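Local coordinates for protein DnaJ homolog subfamily C member 10 (Mus musculus, PDB 3APQ) that acts as an endoplasmic reticulum disulfide reductase in the folding of proteins and the degradation of misfolded ones, here its J domain and first thioredoxin domain, at residues Pro124-Ser127 with His128-Asp131; Leu55-Glu58 with Asp59-Lys62; Gly155-Arg158 with Met159-Arg162; Val182-Asn185 with Gly186-Lys190; Pro134-Arg137 with Glu138-Lys141. All coordinates share one frame; numbering follows the deposited sequence. Where two conformers were deposited one is given.

Interaction 2 belongs to the J domain, the other four to the thioredoxin domain. Interactions 1, 2 and 3 each describe a first helical turn, but interaction 1 closes it with the redox-active disulfide, whereas interactions 2 and 3 cap it with an aspartate carboxylate. Interactions 1 and 5 lie on the same helix, 127-142: a surface contact at its start holding the disulfide, a partly buried aromatic pair further along. Interaction 4 is a surface turn before helix 190-202 and packs on interaction 5 through Thr135 and Glu138. A weak ion pair, Lys56 to Asp156, joins interactions 2 and 3 across the two domains, while Pro124 and Gly155 bring interactions 1 and 3 together.

Interaction 1. Residues Pro124-Ser127 with His128-Asp131; sequences PGCS and HCHD
Cys126 and Cys129 are joined by a disulfide, SG to SG 2.2 Å, that spans the first turn of helix 127-142. The sulfur of Cys126 lies trans to its own backbone N (chi1 166°), while that of Cys129 turns beside its backbone N; the two therefore meet across the turn, with a disulfide torsion of 68°. Cys126 stands at the N-cap, and the carbonyls of Cys126 and Ser127 both accept from N-H groups of the first turn. Cys126 O accepts from His130 N at 3.0 Å, and Ser127 O accepts from Asp131 N, also at 3.0 Å but with a more bent N-H...O angle of 143°. Cys126 O has a second neighbour in the ring of His130, whose CD2 edge comes to 3.4 Å from it with the oxygen lying in the ring plane. The far nitrogen of that ring, NE2, is hydrogen-bonded to Asp89 OD1. The other carboxylate oxygen of Asp89 accepts from Gly125 N, so one aspartate grips both the loop before the cysteines and the imidazole after them. Asp131 folds its carboxylate back toward the start of the helix, OD1 to Ser127 O 3.3 Å, an approach of two acceptors rather than a bond. Tyr169 packs on both cysteines, Cys129 being buried and Cys126 partly exposed. This is the CxxC site of the thioredoxin fold in its oxidised form: the sulfurs are paired with each other, and the partly exposed one is probably the more accessible to a thiol.

Interaction 2. Residues Leu55-Glu58 with Asp59-Lys62; sequences LKDE and DLRK. Unlike the reference sequence in segment 59-62: Asp59 (reference His).
An N-capped helix start in the J domain joins the end of helix 41-55 to helix 58-67, with Asp57 at the cap. Its carboxylate reaches forward over the first turn, OD2 accepting from Leu60 N at 2.9 Å on the anti side, 24° out of the carboxylate plane. With CG trans to the backbone N (chi1 176°), the carboxylate faces the turn, and Leu60 leans on it through CG, 3.5 Å from Asp57 CG. The carbonyl of Asp57 is used as well: Arg61 N donates to Asp57 O at 2.8 Å, almost straight at 168°. With a valine at Asp57, Leu60 N would probably lose its capping acceptor and the first turn be held less firmly. Arg61 extends past Leu55, its CG 3.9 Å from Leu55 CD2, and a water bridges Leu55 O to Arg61 NH1. Beyond this, the guanidinium is bonded to Tyr5 OH and to the carbonyls of Lys12 and Ala14, while Leu55 packs on Phe4, Tyr5 and Leu8 of helix 4-8. On the outer side Glu58 and Lys62 run alongside each other, pointing the same way, in a long salt bridge of 3.8 Å from OE1 to NZ; the stronger partner of Glu58 is Arg105 in the thioredoxin domain. The arrangement is that of an aspartate N-cap, side chain to the N-H three residues on, opening the last helix of the J domain.

Interaction 3. Residues Gly155-Arg158 with Met159-Arg162; sequences GDDR and MLCR
A helix N-cap opens the short helix 158-163, which follows strand 148-153 in the thioredoxin domain, and Asp157 provides it. Its OD1 accepts from Leu160 N at 3.0 Å, the N-H approaching from above the carboxylate, 63° out of its plane. The carboxylate is carried there by a chi1 of -165°, which sets CG trans to the backbone N and alongside the carbonyl carbon. From this position it also rests on the side chain of Leu160, crossing it at about a right angle with Asp157 CG 3.4 Å from Leu160 CB. Backbone bonds continue the turn: Arg162 N donates to Arg158 O at 2.9 Å, whereas the bond from Cys161 N to Asp157 O is weak at 3.4 Å. The SG of Cys161 lies 3.8 Å from the same carbonyl oxygen and is bound in a disulfide to Cys154, so the first turn is tied covalently to the residue just after the preceding strand. Arg158 bends back at chi2 over the loop, one face of its guanidinium resting near Gly155 CA, 3.4 Å from the plane and toward its rim. Its NH1 is hydrogen-bonded to Ser123 OG, in the loop before the redox-active cysteines. Leu160, buried beneath the cap, packs on Phe107 and Arg104 of helix 104-113 and on Val152. The chemistry implies a helix start secured in two ways: a carboxylate, probably charged and favoured by the helix dipole, meets the Leu160 N-H, and the disulfide probably adds a covalent restraint to the same turn.

Interaction 4. Residues Val182-Asn185 with Gly186-Lys190; sequences VKYN and GDRSK
Tyr184 lays one face of its ring under the backbone of Gly186, whose N sits 3.3 Å above the ring plane and over its centre. The phenol CZ and Gly186 CA are equally close at 3.3 Å, the ring lying against a residue without a side chain. Beyond the glycine the chain curls round the end of the ring, and Arg188 N donates to Tyr184 OH, 2.8 Å away, approaching at the ring edge and in the ring plane. The bond is bent, 144° at the hydrogen. The same hydroxyl is also hydrogen-bonded to Ser192 OG of helix 190-202, and the ring meets Phe196 of that helix edge-to-face. A chi1 of 168°, with CG trans to the backbone N, turns the phenol along the following loop. Within that loop Asp187 OD1 takes two donors from one face of its carboxylate plane: Ser189 N at 2.8 Å on the anti side and Ser189 OG at 2.9 Å on the syn side. Ser189 in turn caps the helix, its OG bonded to Ser192 N. The aliphatic part of Arg188 passes the ring, CG to Tyr184 CE2 4.1 Å, and its side chain packs on His128, within the CxxC motif. Asp187 to Ser189 is an Asx turn running into a serine N-cap, here linking the edge strand 182-183 of the thioredoxin fold to its C-terminal helix.

Interaction 5. Residues Pro134-Arg137 with Glu138-Lys141; sequences PTWR and EFAK
Four successive backbone bonds join Pro134-Arg137 to Glu138-Lys141 within helix 127-142, the shortest from Phe139 N to Thr135 O, 2.8 Å and nearly straight. Ala140 N follows with Trp136 O at 2.9 Å, and Lys141 N with Arg137 O is the longest at 3.2 Å. Arg137 sends its extended chain away from the turn to a salt bridge with Asp96 and a bond to the carbonyl of Ile92. On the buried side Trp136 and Phe139 run alongside each other. Phe139 CE2 is 3.8 Å from Trp136 CZ3, and the phenyl comes over one face of the indole near its rim, the planes inclined at 42°. Both side chains leave trans to their backbone N (chi1 -168° and 157°), which swings the two rings to the same side of the helix. There they meet Ile149 of the sheet, and the indole also packs edge-to-face with Phe118. Shortening Trp136 to a leucine is likely to open a gap beside Phe139 and Phe118 and leave the phenyl freer to turn. The helix is amphipathic here: apolar aromatic surface seals it against the sheet of the beta-alpha-beta unit, while charged groups occupy other sides.

Interaction 1. Residues Pro124-Ser127 with His128-Asp131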
loop_
_atom_site.group_PDB
_atom_site.type_symbol
_atom_site.label_atom_id
_atom_site.label_comp_id
_atom_site.label_asym_id
_atom_site.label_seq_id
_atom_site.Cartn_x
_atom_site.Cartn_y
_atom_site.Cartn_z
ATOM N N PRO A 124 3.735 3.233 -7.924
ATOM C CA PRO A 124 4.874 4.087 -7.593
ATOM C C PRO A 124 5.372 4.810 -8.886
ATOM O O PRO A 124 5.172 4.308 -9.996
ATOM C CB PRO A 124 5.936 3.077 -7.076
ATOM C CG PRO A 124 5.515 1.738 -7.601
ATOM C CD PRO A 124 3.986 1.831 -7.531
ATOM N N GLY A 125 5.980 5.978 -8.755
ATOM C CA GLY A 125 6.518 6.655 -9.929
ATOM C C GLY A 125 5.437 7.296 -10.804
ATOM O O GLY A 125 5.638 7.480 -12.009
ATOM N N CYS A 126 4.287 7.602 -10.236
ATOM C CA CYS A 126 3.146 8.027 -11.046
ATOM C C CYS A 126 2.808 9.450 -10.633
ATOM O O CYS A 126 2.396 9.706 -9.473
ATOM C CB CYS A 126 1.981 7.078 -10.795
ATOM S SG CYS A 126 0.323 7.586 -11.353
ATOM N N SER A 127 3.071 10.383 -11.546
ATOM C CA SER A 127 2.915 11.821 -11.263
ATOM C C SER A 127 1.454 12.163 -10.993
ATOM O O SER A 127 1.172 12.952 -10.099
ATOM C CB SER A 127 3.466 12.679 -12.414
ATOM O OG SER A 127 3.432 14.055 -12.095
ATOM N N HIS A 128 0.537 11.561 -11.757
ATOM C CA HIS A 128 -0.918 11.814 -11.528
ATOM C C HIS A 128 -1.439 11.269 -10.195
ATOM O O HIS A 128 -2.364 11.872 -9.563
ATOM C CB HIS A 128 -1.768 11.254 -12.663
ATOM C CG HIS A 128 -1.566 11.952 -13.980
ATOM N ND1 HIS A 128 -1.987 13.241 -14.212
ATOM C CD2 HIS A 128 -1.016 11.521 -15.147
ATOM C CE1 HIS A 128 -1.711 13.577 -15.465
ATOM N NE2 HIS A 128 -1.115 12.549 -16.054
ATOM N N CYS A 129 -0.832 10.165 -9.756
ATOM C CA CYS A 129 -1.103 9.582 -8.437
ATOM C C CYS A 129 -0.620 10.556 -7.365
ATOM O O CYS A 129 -1.359 10.805 -6.412
ATOM C CB CYS A 129 -0.422 8.195 -8.296
ATOM S SG CYS A 129 -0.956 7.027 -9.593
ATOM N N HIS A 130 0.581 11.115 -7.502
ATOM C CA HIS A 130 1.032 12.066 -6.500
ATOM C C HIS A 130 0.193 13.328 -6.474
ATOM O O HIS A 130 -0.020 13.946 -5.387
ATOM C CB HIS A 130 2.528 12.364 -6.639
ATOM C CG HIS A 130 3.377 11.332 -5.963
ATOM N ND1 HIS A 130 3.994 11.553 -4.749
ATOM C CD2 HIS A 130 3.646 10.047 -6.293
ATOM C CE1 HIS A 130 4.623 10.448 -4.372
ATOM N NE2 HIS A 130 4.418 9.522 -5.283
ATOM N N ASP A 131 -0.307 13.709 -7.634
ATOM C CA ASP A 131 -1.090 14.900 -7.708
ATOM C C ASP A 131 -2.388 14.709 -6.946
ATOM O O ASP A 131 -2.860 15.638 -6.303
ATOM C CB ASP A 131 -1.431 15.232 -9.172
ATOM C CG ASP A 131 -0.272 15.893 -9.927
ATOM O OD1 ASP A 131 0.775 16.181 -9.310
ATOM O OD2 ASP A 131 -0.415 16.117 -11.157
#

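Interaction 2. Residues Leu55-Glu58 with Asp59-Lys62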
loop_
_atom_site.group_PDB
_atom_site.type_symbol
_atom_site.label_atom_id
_atom_site.label_comp_id
_atom_site.label_asym_id
_atom_site.label_seq_id
_atom_site.Cartn_x
_atom_site.Cartn_y
_atom_site.Cartn_z
ATOM N N LEU A 55 9.115 -10.010 4.241
ATOM C CA LEU A 55 8.023 -9.759 5.185
ATOM C C LEU A 55 6.874 -9.042 4.487
ATOM O O LEU A 55 5.732 -9.241 4.855
ATOM C CB LEU A 55 8.516 -8.975 6.385
ATOM C CG LEU A 55 9.512 -9.653 7.303
ATOM C CD1 LEU A 55 9.788 -8.671 8.467
ATOM C CD2 LEU A 55 8.962 -11.013 7.784
ATOM N N LYS A 56 7.170 -8.243 3.464
ATOM C CA LYS A 56 6.111 -7.522 2.746
ATOM C C LYS A 56 5.158 -8.405 1.979
ATOM O O LYS A 56 4.084 -7.964 1.637
ATOM C CB LYS A 56 6.687 -6.462 1.750
ATOM C CG LYS A 56 7.224 -7.033 0.448
ATOM C CD LYS A 56 7.669 -5.894 -0.493
ATOM C CE LYS A 56 7.578 -6.241 -1.974
ATOM N NZ LYS A 56 6.206 -6.475 -2.564
ATOM N N ASP A 57 5.535 -9.634 1.680
ATOM C CA ASP A 57 4.706 -10.468 0.829
ATOM C C ASP A 57 4.042 -11.526 1.696
ATOM O O ASP A 57 4.735 -12.238 2.432
ATOM C CB ASP A 57 5.614 -11.134 -0.190
ATOM C CG ASP A 57 4.884 -12.114 -1.077
ATOM O OD1 ASP A 57 4.714 -11.765 -2.251
ATOM O OD2 ASP A 57 4.486 -13.218 -0.642
ATOM N N GLU A 58 2.719 -11.651 1.620
ATOM C CA GLU A 58 2.039 -12.600 2.527
ATOM C C GLU A 58 2.528 -14.044 2.432
ATOM O O GLU A 58 2.750 -14.680 3.476
ATOM C CB GLU A 58 0.518 -12.586 2.404
ATOM C CG GLU A 58 -0.093 -13.826 3.146
ATOM C CD GLU A 58 -1.599 -13.865 3.139
ATOM O OE1 GLU A 58 -2.178 -14.107 2.049
ATOM O OE2 GLU A 58 -2.197 -13.666 4.227
ATOM N N ASP A 59 2.694 -14.558 1.208
ATOM C CA ASP A 59 3.166 -15.933 1.026
ATOM C C ASP A 59 4.568 -16.148 1.583
ATOM O O ASP A 59 4.857 -17.156 2.234
ATOM C CB ASP A 59 3.160 -16.322 -0.463
ATOM C CG ASP A 59 1.783 -16.621 -0.968
ATOM O OD1 ASP A 59 1.493 -17.825 -1.188
ATOM O OD2 ASP A 59 0.978 -15.667 -1.124
ATOM N N LEU A 60 5.456 -15.206 1.268
ATOM C CA LEU A 60 6.862 -15.308 1.670
ATOM C C LEU A 60 7.005 -15.153 3.187
ATOM O O LEU A 60 7.829 -15.844 3.829
ATOM C CB LEU A 60 7.697 -14.247 0.936
ATOM C CG LEU A 60 7.711 -14.177 -0.620
ATOM C CD1 LEU A 60 8.737 -13.160 -1.137
ATOM C CD2 LEU A 60 7.917 -15.550 -1.260
ATOM N N ARG A 61 6.245 -14.212 3.765
ATOM C CA ARG A 61 6.245 -14.074 5.237
ATOM C C ARG A 61 5.741 -15.364 5.924
ATOM O O ARG A 61 6.266 -15.779 6.956
ATOM C CB ARG A 61 5.325 -12.920 5.656
ATOM C CG ARG A 61 5.445 -12.579 7.149
ATOM C CD ARG A 61 4.669 -11.288 7.424
ATOM N NE ARG A 61 4.684 -11.023 8.871
ATOM C CZ ARG A 61 3.936 -10.094 9.458
ATOM N NH1 ARG A 61 3.075 -9.340 8.747
ATOM N NH2 ARG A 61 4.009 -9.945 10.768
ATOM N N LYS A 62 4.677 -15.955 5.385
ATOM C CA LYS A 62 4.120 -17.184 5.988
ATOM C C LYS A 62 5.163 -18.305 6.014
ATOM O O LYS A 62 5.342 -19.027 7.015
ATOM C CB LYS A 62 2.945 -17.599 5.142
ATOM C CG LYS A 62 2.122 -18.808 5.680
ATOM C CD LYS A 62 0.748 -18.838 4.961
ATOM C CE LYS A 62 0.192 -17.410 4.779
ATOM N NZ LYS A 62 -0.913 -17.306 3.736
HETATM O O HOH W 1 3.225 -8.554 5.970
#

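Interaction 3. Residues Gly155-Arg158 with Met159-Arg162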
loop_
_atom_site.group_PDB
_atom_site.type_symbol
_atom_site.label_atom_id
_atom_site.label_comp_id
_atom_site.label_asym_id
_atom_site.label_seq_id
_atom_site.Cartn_x
_atom_site.Cartn_y
_atom_site.Cartn_z
ATOM N N GLY A 155 2.119 -1.351 -7.556
ATOM C CA GLY A 155 3.547 -1.747 -7.610
ATOM C C GLY A 155 3.833 -3.005 -6.854
ATOM O O GLY A 155 4.667 -3.843 -7.268
ATOM N N ASP A 156 3.140 -3.188 -5.749
ATOM C CA ASP A 156 3.296 -4.396 -4.948
ATOM C C ASP A 156 2.473 -5.617 -5.387
ATOM O O ASP A 156 2.786 -6.731 -4.969
ATOM C CB ASP A 156 3.034 -4.074 -3.480
ATOM C CG ASP A 156 4.251 -3.420 -2.789
ATOM O OD1 ASP A 156 5.348 -3.289 -3.390
ATOM O OD2 ASP A 156 4.090 -3.037 -1.629
ATOM N N ASP A 157 1.419 -5.430 -6.202
ATOM C CA ASP A 157 0.660 -6.569 -6.743
ATOM C C ASP A 157 0.044 -6.282 -8.103
ATOM O O ASP A 157 -1.129 -5.901 -8.209
ATOM C CB ASP A 157 -0.429 -6.960 -5.768
ATOM C CG ASP A 157 -1.024 -8.352 -6.056
ATOM O OD1 ASP A 157 -0.918 -8.861 -7.191
ATOM O OD2 ASP A 157 -1.643 -8.905 -5.147
ATOM N N ARG A 158 0.832 -6.498 -9.147
ATOM C CA ARG A 158 0.428 -6.095 -10.491
ATOM C C ARG A 158 -0.747 -6.903 -10.946
ATOM O O ARG A 158 -1.625 -6.392 -11.639
ATOM C CB ARG A 158 1.584 -6.267 -11.482
ATOM C CG ARG A 158 2.737 -5.331 -11.154
ATOM C CD ARG A 158 2.441 -3.917 -11.524
ATOM N NE ARG A 158 3.554 -3.014 -11.176
ATOM C CZ ARG A 158 3.486 -1.691 -11.236
ATOM N NH1 ARG A 158 2.368 -1.095 -11.616
ATOM N NH2 ARG A 158 4.536 -0.952 -10.888
ATOM N N MET A 159 -0.750 -8.165 -10.539
ATOM C CA MET A 159 -1.764 -9.060 -11.045
ATOM C C MET A 159 -3.142 -8.739 -10.430
ATOM O O MET A 159 -4.153 -8.768 -11.167
ATOM C CB MET A 159 -1.272 -10.500 -10.961
ATOM C CG MET A 159 -0.058 -10.711 -11.911
ATOM S SD MET A 159 -0.484 -10.700 -13.681
ATOM C CE MET A 159 -0.012 -9.041 -14.204
ATOM N N LEU A 160 -3.160 -8.330 -9.162
ATOM C CA LEU A 160 -4.387 -7.845 -8.541
ATOM C C LEU A 160 -4.950 -6.708 -9.392
ATOM O O LEU A 160 -6.097 -6.772 -9.832
ATOM C CB LEU A 160 -4.119 -7.392 -7.090
ATOM C CG LEU A 160 -5.320 -6.762 -6.336
ATOM C CD1 LEU A 160 -6.580 -7.670 -6.322
ATOM C CD2 LEU A 160 -4.859 -6.380 -4.929
ATOM N N CYS A 161 -4.134 -5.689 -9.688
ATOM C CA CYS A 161 -4.600 -4.581 -10.528
ATOM C C CYS A 161 -5.071 -5.068 -11.887
ATOM O O CYS A 161 -6.139 -4.644 -12.370
ATOM C CB CYS A 161 -3.538 -3.473 -10.602
ATOM S SG CYS A 161 -3.365 -2.958 -8.865
ATOM N N ARG A 162 -4.323 -5.987 -12.482
ATOM C CA ARG A 162 -4.713 -6.474 -13.808
ATOM C C ARG A 162 -6.059 -7.169 -13.722
ATOM O O ARG A 162 -6.931 -6.989 -14.590
ATOM C CB ARG A 162 -3.661 -7.408 -14.422
ATOM C CG ARG A 162 -4.127 -7.990 -15.754
ATOM C CD ARG A 162 -2.983 -8.777 -16.393
ATOM N NE ARG A 162 -1.907 -7.863 -16.736
ATOM C CZ ARG A 162 -1.858 -7.212 -17.902
ATOM N NH1 ARG A 162 -2.818 -7.421 -18.804
ATOM N NH2 ARG A 162 -0.854 -6.380 -18.176
#

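Interaction 4. Residues Val182-Asn185 with Gly186-Lys190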
loop_
_atom_site.group_PDB
_atom_site.type_symbol
_atom_site.label_atom_id
_atom_site.label_comp_id
_atom_site.label_asym_id
_atom_site.label_seq_id
_atom_site.Cartn_x
_atom_site.Cartn_y
_atom_site.Cartn_z
ATOM N N VAL A 182 -18.005 0.291 -10.122
ATOM C CA VAL A 182 -18.190 1.494 -10.921
ATOM C C VAL A 182 -16.909 2.356 -10.876
ATOM O O VAL A 182 -16.436 2.749 -9.795
ATOM C CB VAL A 182 -19.406 2.290 -10.411
ATOM C CG1 VAL A 182 -19.481 3.681 -11.081
ATOM C CG2 VAL A 182 -20.724 1.461 -10.574
ATOM N N LYS A 183 -16.378 2.677 -12.046
ATOM C CA LYS A 183 -15.225 3.560 -12.156
ATOM C C LYS A 183 -15.641 5.026 -11.985
ATOM O O LYS A 183 -16.629 5.464 -12.590
ATOM C CB LYS A 183 -14.592 3.381 -13.527
ATOM C CG LYS A 183 -13.343 4.162 -13.724
ATOM C CD LYS A 183 -12.737 3.906 -15.083
ATOM C CE LYS A 183 -11.393 4.639 -15.185
ATOM N NZ LYS A 183 -10.655 4.140 -16.405
ATOM N N TYR A 184 -14.846 5.770 -11.224
ATOM C CA TYR A 184 -15.005 7.208 -11.100
ATOM C C TYR A 184 -14.342 7.855 -12.305
ATOM O O TYR A 184 -13.177 7.523 -12.624
ATOM C CB TYR A 184 -14.326 7.718 -9.810
ATOM C CG TYR A 184 -14.185 9.247 -9.723
ATOM C CD1 TYR A 184 -15.238 10.040 -9.269
ATOM C CD2 TYR A 184 -12.972 9.878 -10.047
ATOM C CE1 TYR A 184 -15.109 11.433 -9.178
ATOM C CE2 TYR A 184 -12.837 11.254 -9.965
ATOM C CZ TYR A 184 -13.908 12.018 -9.532
ATOM O OH TYR A 184 -13.747 13.356 -9.409
ATOM N N ASN A 185 -15.075 8.768 -12.955
ATOM C CA ASN A 185 -14.550 9.505 -14.097
ATOM C C ASN A 185 -14.592 11.033 -14.012
ATOM O O ASN A 185 -14.516 11.714 -15.044
ATOM C CB ASN A 185 -15.222 9.048 -15.401
ATOM C CG ASN A 185 -14.679 7.716 -15.900
ATOM O OD1 ASN A 185 -13.471 7.557 -16.173
ATOM N ND2 ASN A 185 -15.575 6.749 -16.034
ATOM N N GLY A 186 -14.607 11.573 -12.802
ATOM C CA GLY A 186 -14.725 13.013 -12.619
ATOM C C GLY A 186 -13.403 13.766 -12.640
ATOM O O GLY A 186 -12.377 13.200 -13.018
ATOM N N ASP A 187 -13.423 15.017 -12.178
ATOM C CA ASP A 187 -12.289 15.928 -12.351
ATOM C C ASP A 187 -11.259 15.783 -11.212
ATOM O O ASP A 187 -10.257 16.512 -11.161
ATOM C CB ASP A 187 -12.772 17.385 -12.505
ATOM C CG ASP A 187 -13.478 17.914 -11.285
ATOM O OD1 ASP A 187 -13.374 17.302 -10.198
ATOM O OD2 ASP A 187 -14.169 18.961 -11.426
ATOM N N ARG A 188 -11.515 14.831 -10.309
ATOM C CA ARG A 188 -10.623 14.517 -9.180
ATOM C C ARG A 188 -10.567 15.628 -8.149
ATOM O O ARG A 188 -9.723 15.586 -7.261
ATOM C CB ARG A 188 -9.173 14.142 -9.635
ATOM C CG ARG A 188 -9.083 12.827 -10.407
ATOM C CD ARG A 188 -7.648 12.356 -10.706
ATOM N NE ARG A 188 -7.727 11.304 -11.718
ATOM C CZ ARG A 188 -6.815 11.048 -12.670
ATOM N NH1 ARG A 188 -5.729 11.772 -12.766
ATOM N NH2 ARG A 188 -7.010 10.061 -13.536
ATOM N N SER A 189 -11.459 16.604 -8.242
ATOM C CA SER A 189 -11.560 17.598 -7.134
ATOM C C SER A 189 -12.131 16.977 -5.865
ATOM O O SER A 189 -12.826 15.958 -5.922
ATOM C CB SER A 189 -12.348 18.847 -7.557
ATOM O OG SER A 189 -13.713 18.550 -7.604
ATOM N N LYS A 190 -11.815 17.540 -4.693
ATOM C CA LYS A 190 -12.401 16.978 -3.482
ATOM C C LYS A 190 -13.948 16.989 -3.531
ATOM O O LYS A 190 -14.585 15.999 -3.170
ATOM C CB LYS A 190 -11.922 17.684 -2.213
ATOM C CG LYS A 190 -12.616 17.106 -0.959
ATOM C CD LYS A 190 -12.471 18.005 0.240
ATOM C CE LYS A 190 -12.834 19.454 -0.097
ATOM N NZ LYS A 190 -14.329 19.651 -0.229
#

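Interaction 5. Residues Pro134-Arg137 with Glu138-Lys141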
loop_
_atom_site.group_PDB
_atom_site.type_symbol
_atom_site.label_atom_id
_atom_site.label_comp_id
_atom_site.label_asym_id
_atom_site.label_seq_id
_atom_site.Cartn_x
_atom_site.Cartn_y
_atom_site.Cartn_z
ATOM N N PRO A 134 -2.932 14.318 -2.077
ATOM C CA PRO A 134 -3.426 15.170 -1.005
ATOM C C PRO A 134 -4.942 15.279 -1.004
ATOM O O PRO A 134 -5.523 15.383 0.067
ATOM C CB PRO A 134 -2.786 16.538 -1.320
ATOM C CG PRO A 134 -1.514 16.162 -1.964
ATOM C CD PRO A 134 -1.913 15.025 -2.886
ATOM N N THR A 135 -5.561 15.312 -2.179
ATOM C CA THR A 135 -7.025 15.374 -2.294
ATOM C C THR A 135 -7.675 14.090 -1.818
ATOM O O THR A 135 -8.678 14.160 -1.111
ATOM C CB THR A 135 -7.440 15.591 -3.740
ATOM O OG1 THR A 135 -6.801 16.762 -4.230
ATOM C CG2 THR A 135 -8.983 15.747 -3.908
ATOM N N TRP A 136 -7.099 12.918 -2.162
ATOM C CA TRP A 136 -7.648 11.671 -1.673
ATOM C C TRP A 136 -7.651 11.708 -0.118
ATOM O O TRP A 136 -8.592 11.250 0.515
ATOM C CB TRP A 136 -6.800 10.512 -2.198
ATOM C CG TRP A 136 -7.402 9.150 -2.000
ATOM C CD1 TRP A 136 -6.946 8.153 -1.185
ATOM C CD2 TRP A 136 -8.629 8.668 -2.588
ATOM N NE1 TRP A 136 -7.785 7.046 -1.278
ATOM C CE2 TRP A 136 -8.826 7.348 -2.121
ATOM C CE3 TRP A 136 -9.552 9.224 -3.494
ATOM C CZ2 TRP A 136 -9.934 6.556 -2.518
ATOM C CZ3 TRP A 136 -10.671 8.449 -3.883
ATOM C CH2 TRP A 136 -10.839 7.139 -3.405
ATOM N N ARG A 137 -6.576 12.199 0.492
ATOM C CA ARG A 137 -6.498 12.292 1.954
ATOM C C ARG A 137 -7.563 13.251 2.528
ATOM O O ARG A 137 -8.198 12.937 3.527
ATOM C CB ARG A 137 -5.138 12.839 2.386
ATOM C CG ARG A 137 -3.960 11.905 2.091
ATOM C CD ARG A 137 -2.662 12.631 2.436
ATOM N NE ARG A 137 -1.576 11.705 2.134
ATOM C CZ ARG A 137 -0.638 11.923 1.227
ATOM N NH1 ARG A 137 -0.558 13.122 0.611
ATOM N NH2 ARG A 137 0.256 10.955 0.978
ATOM N N GLU A 138 -7.748 14.419 1.880
ATOM C CA GLU A 138 -8.725 15.412 2.351
ATOM C C GLU A 138 -10.151 14.852 2.198
ATOM O O GLU A 138 -11.011 15.003 3.098
ATOM C CB GLU A 138 -8.571 16.755 1.580
ATOM C CG GLU A 138 -9.643 17.810 1.993
ATOM C CD GLU A 138 -9.601 19.125 1.165
ATOM O OE1 GLU A 138 -9.254 19.080 -0.055
ATOM O OE2 GLU A 138 -9.962 20.182 1.746
ATOM N N PHE A 139 -10.383 14.182 1.071
ATOM C CA PHE A 139 -11.679 13.550 0.815
ATOM C C PHE A 139 -11.967 12.475 1.884
ATOM O O PHE A 139 -13.089 12.401 2.441
ATOM C CB PHE A 139 -11.638 12.955 -0.606
ATOM C CG PHE A 139 -12.611 11.850 -0.837
ATOM C CD1 PHE A 139 -13.968 12.107 -0.886
ATOM C CD2 PHE A 139 -12.175 10.554 -1.015
ATOM C CE1 PHE A 139 -14.873 11.070 -1.113
ATOM C CE2 PHE A 139 -13.068 9.522 -1.205
ATOM C CZ PHE A 139 -14.437 9.796 -1.258
ATOM N N ALA A 140 -10.969 11.622 2.150
ATOM C CA ALA A 140 -11.150 10.535 3.127
ATOM C C ALA A 140 -11.510 11.071 4.517
ATOM O O ALA A 140 -12.340 10.486 5.231
ATOM C CB ALA A 140 -9.882 9.578 3.197
ATOM N N LYS A 141 -10.966 12.219 4.889
ATOM C CA LYS A 141 -11.370 12.835 6.155
ATOM C C LYS A 141 -12.791 13.319 6.114
ATOM O O LYS A 141 -13.520 13.205 7.103
ATOM C CB LYS A 141 -10.500 14.028 6.468
ATOM C CG LYS A 141 -9.054 13.627 6.684
ATOM C CD LYS A 141 -8.266 14.820 6.404
ATOM C CE LYS A 141 -7.573 15.256 7.602
ATOM N NZ LYS A 141 -6.255 14.684 7.353
#